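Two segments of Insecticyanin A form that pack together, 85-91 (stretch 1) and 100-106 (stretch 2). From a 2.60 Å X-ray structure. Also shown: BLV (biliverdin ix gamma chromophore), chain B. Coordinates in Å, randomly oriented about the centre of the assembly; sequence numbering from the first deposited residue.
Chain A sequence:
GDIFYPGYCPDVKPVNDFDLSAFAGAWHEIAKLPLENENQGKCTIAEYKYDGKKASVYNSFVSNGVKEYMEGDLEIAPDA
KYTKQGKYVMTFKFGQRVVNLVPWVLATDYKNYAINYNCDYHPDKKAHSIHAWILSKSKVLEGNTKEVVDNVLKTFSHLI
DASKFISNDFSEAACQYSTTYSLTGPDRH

Stretch 1 (85-91) QGKYVMT
Stretch 2 100-106: NLVPWVL

Residues 86–91 and 100–105 run antiparallel, their end-to-end directions 159° apart, and bury 648 Å² between them. The register sets Thr 91 beside Asn 100 (CA to CA 4.6 Å), Met 90 beside Leu 101 (CA to CA 5.0 Å), Val 89 beside Val 102 (CA to CA 4.7 Å), Lys 87 beside Trp 104 (CA to CA 4.7 Å) and Gly 86 beside Val 105 (CA to CA 5.0 Å). Backbones of Gly 86 to Thr 91 and Asn 100 to Val 105 are broadly extended, phi from -149° (Lys 87) to -81° (Pro 103) and psi from 89° (Val 102) to 162° (Tyr 88).

Met 90 and Leu 101 form the doubly bonded pair: Met 90 N donates to Leu 101 O and Leu 101 N to Met 90 O, both at 2.8 Å. At the other end Val 105 N reaches Gly 86 O at 2.8 Å, nearly straight at 170°. Between them lies Pro 103, whose nitrogen has no hydrogen to give. Its carbonyl still accepts a weak bond from Tyr 88 N (N to Pro 103 O, 3.4 Å), while Tyr 88 O receives a CA-H contact from Val 102 CA at 3.2 Å.

The proline ring, C-gamma exo, serves instead as a packing surface. Tyr 88 has chi1 65° (p) and chi2 91°; although its CA-to-CB bond points away, its ring comes back to the other stretch. Pro 103 CD sits over one ring face, 4.0 Å from the Tyr 88 ring centroid, and Val 105 CG2 meets the edge 3.7 Å from Tyr 88 CE2. Val 105 is t (-172°). Gly 86 matters here: an ideal CB on it would lie 3.1 Å from Val 105 CB, a tight fit.

Met 90 (m, t, m; -64°, -171°, -67°) shares a face with Leu 101 (m, t; -47°, 177°). Its CE lies 3.8 Å from Pro 103 CG and 4.1 Å from Leu 101 CB. The same methyl approaches the biliverdin, CE to BLV CHB 3.8 Å, and Leu 101 CD1 is 3.4 Å from BLV OD, so this pair also lines the chromophore.

Lys 87 is t, t, m, t (-160°, -170°, -65°, -176°), with the m at chi3 bending an otherwise extended chain. Trp 104 (chi1 -69°, m; chi2 41°) offers its face: Lys 87 CE stands 3.6 Å from the centroid of the Trp 104 six-membered ring and NZ 3.8 Å from it, combining CH-pi with cation-pi.

Val 89 and Val 102, both t, touch loosely, CG2 to CG2 4.2 Å. Thr 91 and Asn 100, both m at chi1, share a face; Asn 100 chi2 of -70° presents OD1 to the Thr 91 OG1 donor at 2.8 Å.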

# COMPACT_ATOMS: atom_id res chain seq x y z
N GLN A 85 10.90 -11.11 14.07
CA GLN A 85 10.42 -11.22 12.67
C GLN A 85 11.55 -11.55 11.68
O GLN A 85 12.76 -11.43 12.00
CB GLN A 85 9.63 -10.00 12.22
CG GLN A 85 8.26 -9.80 12.93
CD GLN A 85 7.91 -8.34 12.79
OE1 GLN A 85 8.65 -7.60 12.12
NE2 GLN A 85 6.83 -7.90 13.37
N GLY A 86 11.20 -11.97 10.46
CA GLY A 86 12.26 -12.33 9.50
C GLY A 86 12.76 -11.18 8.67
O GLY A 86 12.22 -10.79 7.60
N LYS A 87 13.82 -10.64 9.21
CA LYS A 87 14.48 -9.51 8.62
C LYS A 87 15.94 -9.62 8.98
O LYS A 87 16.30 -9.76 10.16
CB LYS A 87 13.75 -8.26 9.16
CG LYS A 87 14.00 -7.05 8.28
CD LYS A 87 13.50 -5.74 8.90
CE LYS A 87 12.00 -5.67 9.09
NZ LYS A 87 11.60 -4.33 9.61
N TYR A 88 16.80 -9.60 7.97
CA TYR A 88 18.22 -9.73 8.21
C TYR A 88 19.07 -8.76 7.41
O TYR A 88 18.66 -8.17 6.40
CB TYR A 88 18.64 -11.24 8.09
CG TYR A 88 18.48 -11.81 6.71
CD1 TYR A 88 19.52 -11.77 5.77
CD2 TYR A 88 17.23 -12.33 6.32
CE1 TYR A 88 19.39 -12.32 4.49
CE2 TYR A 88 17.07 -12.86 5.04
CZ TYR A 88 18.14 -12.86 4.14
OH TYR A 88 17.93 -13.37 2.89
N VAL A 89 20.29 -8.60 7.87
CA VAL A 89 21.22 -7.70 7.21
C VAL A 89 22.44 -8.45 6.74
O VAL A 89 22.95 -9.28 7.49
CB VAL A 89 21.73 -6.69 8.23
CG1 VAL A 89 22.68 -5.66 7.56
CG2 VAL A 89 20.53 -6.12 9.01
N MET A 90 22.86 -8.14 5.50
CA MET A 90 24.02 -8.71 4.85
C MET A 90 24.96 -7.56 4.63
O MET A 90 24.59 -6.56 4.04
CB MET A 90 23.63 -9.32 3.53
CG MET A 90 22.67 -10.48 3.78
SD MET A 90 22.41 -11.36 2.21
CE MET A 90 21.49 -10.15 1.17
N THR A 91 26.16 -7.69 5.16
CA THR A 91 27.09 -6.64 5.02
C THR A 91 28.23 -7.13 4.22
O THR A 91 28.87 -8.16 4.51
CB THR A 91 27.61 -6.31 6.38
OG1 THR A 91 26.52 -5.88 7.20
CG2 THR A 91 28.68 -5.22 6.25
N ASN A 100 25.02 -2.53 3.41
CA ASN A 100 24.14 -3.21 4.35
C ASN A 100 22.80 -3.53 3.69
O ASN A 100 21.89 -2.71 3.64
CB ASN A 100 23.90 -2.40 5.57
CG ASN A 100 25.21 -2.24 6.30
OD1 ASN A 100 25.78 -3.15 6.87
ND2 ASN A 100 25.75 -1.07 6.25
N LEU A 101 22.69 -4.74 3.15
CA LEU A 101 21.46 -5.17 2.49
C LEU A 101 20.49 -5.79 3.47
O LEU A 101 20.86 -6.58 4.37
CB LEU A 101 21.67 -6.10 1.28
CG LEU A 101 22.75 -5.55 0.32
CD1 LEU A 101 22.95 -6.54 -0.82
CD2 LEU A 101 22.29 -4.21 -0.29
N VAL A 102 19.22 -5.44 3.26
CA VAL A 102 18.21 -5.91 4.13
C VAL A 102 17.01 -6.58 3.52
O VAL A 102 16.01 -5.92 3.29
CB VAL A 102 17.74 -4.71 5.04
CG1 VAL A 102 16.74 -5.19 6.09
CG2 VAL A 102 18.86 -3.99 5.76
N PRO A 103 17.07 -7.89 3.31
CA PRO A 103 15.91 -8.55 2.76
C PRO A 103 14.86 -8.84 3.85
O PRO A 103 15.16 -9.15 4.99
CB PRO A 103 16.41 -9.89 2.26
CG PRO A 103 17.93 -9.86 2.41
CD PRO A 103 18.20 -8.84 3.49
N TRP A 104 13.63 -8.73 3.49
CA TRP A 104 12.57 -9.01 4.40
C TRP A 104 12.00 -10.38 3.98
O TRP A 104 11.73 -10.60 2.81
CB TRP A 104 11.37 -8.02 4.24
CG TRP A 104 11.73 -6.64 4.67
CD1 TRP A 104 12.92 -6.02 4.41
CD2 TRP A 104 10.94 -5.70 5.40
NE1 TRP A 104 12.93 -4.76 4.94
CE2 TRP A 104 11.69 -4.52 5.54
CE3 TRP A 104 9.64 -5.71 5.88
CZ2 TRP A 104 11.18 -3.37 6.18
CZ3 TRP A 104 9.13 -4.62 6.54
CH2 TRP A 104 9.88 -3.44 6.66
N VAL A 105 11.82 -11.29 4.92
CA VAL A 105 11.27 -12.60 4.62
C VAL A 105 9.79 -12.57 4.88
O VAL A 105 9.33 -12.51 6.03
CB VAL A 105 11.91 -13.73 5.49
CG1 VAL A 105 11.45 -15.16 5.02
CG2 VAL A 105 13.41 -13.61 5.22
N LEU A 106 9.02 -12.59 3.79
CA LEU A 106 7.57 -12.56 3.93
C LEU A 106 7.01 -13.89 4.42
O LEU A 106 6.05 -13.96 5.18
CB LEU A 106 6.93 -12.32 2.55
CG LEU A 106 7.31 -11.01 1.91
CD1 LEU A 106 6.34 -10.63 0.79
CD2 LEU A 106 7.41 -9.96 3.00
NA BLV B . 20.18 -7.65 -3.27
C1A BLV B . 20.14 -6.30 -3.37
C2A BLV B . 19.32 -5.67 -2.35
C3A BLV B . 18.86 -6.69 -1.57
C4A BLV B . 19.40 -7.93 -2.17
CMA BLV B . 17.87 -6.66 -0.35
OA BLV B . 20.73 -5.69 -4.24
CAA BLV B . 19.03 -4.23 -2.23
CBA BLV B . 18.00 -4.00 -3.30
CGA BLV B . 17.75 -2.50 -3.43
O1A BLV B . 16.78 -1.98 -2.96
O2A BLV B . 18.56 -1.83 -3.98
CHB BLV B . 19.11 -9.20 -1.68
NB BLV B . 20.41 -10.66 -3.14
C1B BLV B . 19.39 -10.43 -2.25
C2B BLV B . 18.67 -11.65 -1.95
C3B BLV B . 19.27 -12.60 -2.67
C4B BLV B . 20.36 -11.97 -3.43
CMB BLV B . 17.49 -11.80 -1.00
CAB BLV B . 18.88 -14.04 -2.72
CBB BLV B . 18.93 -14.59 -3.98
CHC BLV B . 21.23 -12.68 -4.26
NC BLV B . 22.73 -11.07 -5.29
C1C BLV B . 22.38 -12.32 -4.92
C2C BLV B . 23.38 -13.31 -5.35
C3C BLV B . 24.40 -12.70 -5.97
C4C BLV B . 23.98 -11.24 -5.93
CMC BLV B . 23.32 -14.73 -5.04
CAC BLV B . 25.70 -13.19 -6.64
CBC BLV B . 26.77 -12.37 -6.76
CHD BLV B . 24.70 -10.16 -6.56
ND BLV B . 24.20 -8.38 -4.92
C1D BLV B . 24.83 -8.87 -6.11
C2D BLV B . 25.64 -7.78 -6.74
C3D BLV B . 25.52 -6.66 -5.95
C4D BLV B . 24.65 -7.06 -4.86
CMD BLV B . 26.44 -7.85 -8.00
OD BLV B . 24.34 -6.32 -3.96
CAD BLV B . 26.16 -5.35 -6.16
CBD BLV B . 27.33 -5.24 -5.21
CGD BLV B . 27.94 -3.79 -5.21
O1D BLV B . 28.87 -3.53 -5.91
O2D BLV B . 27.46 -2.90 -4.53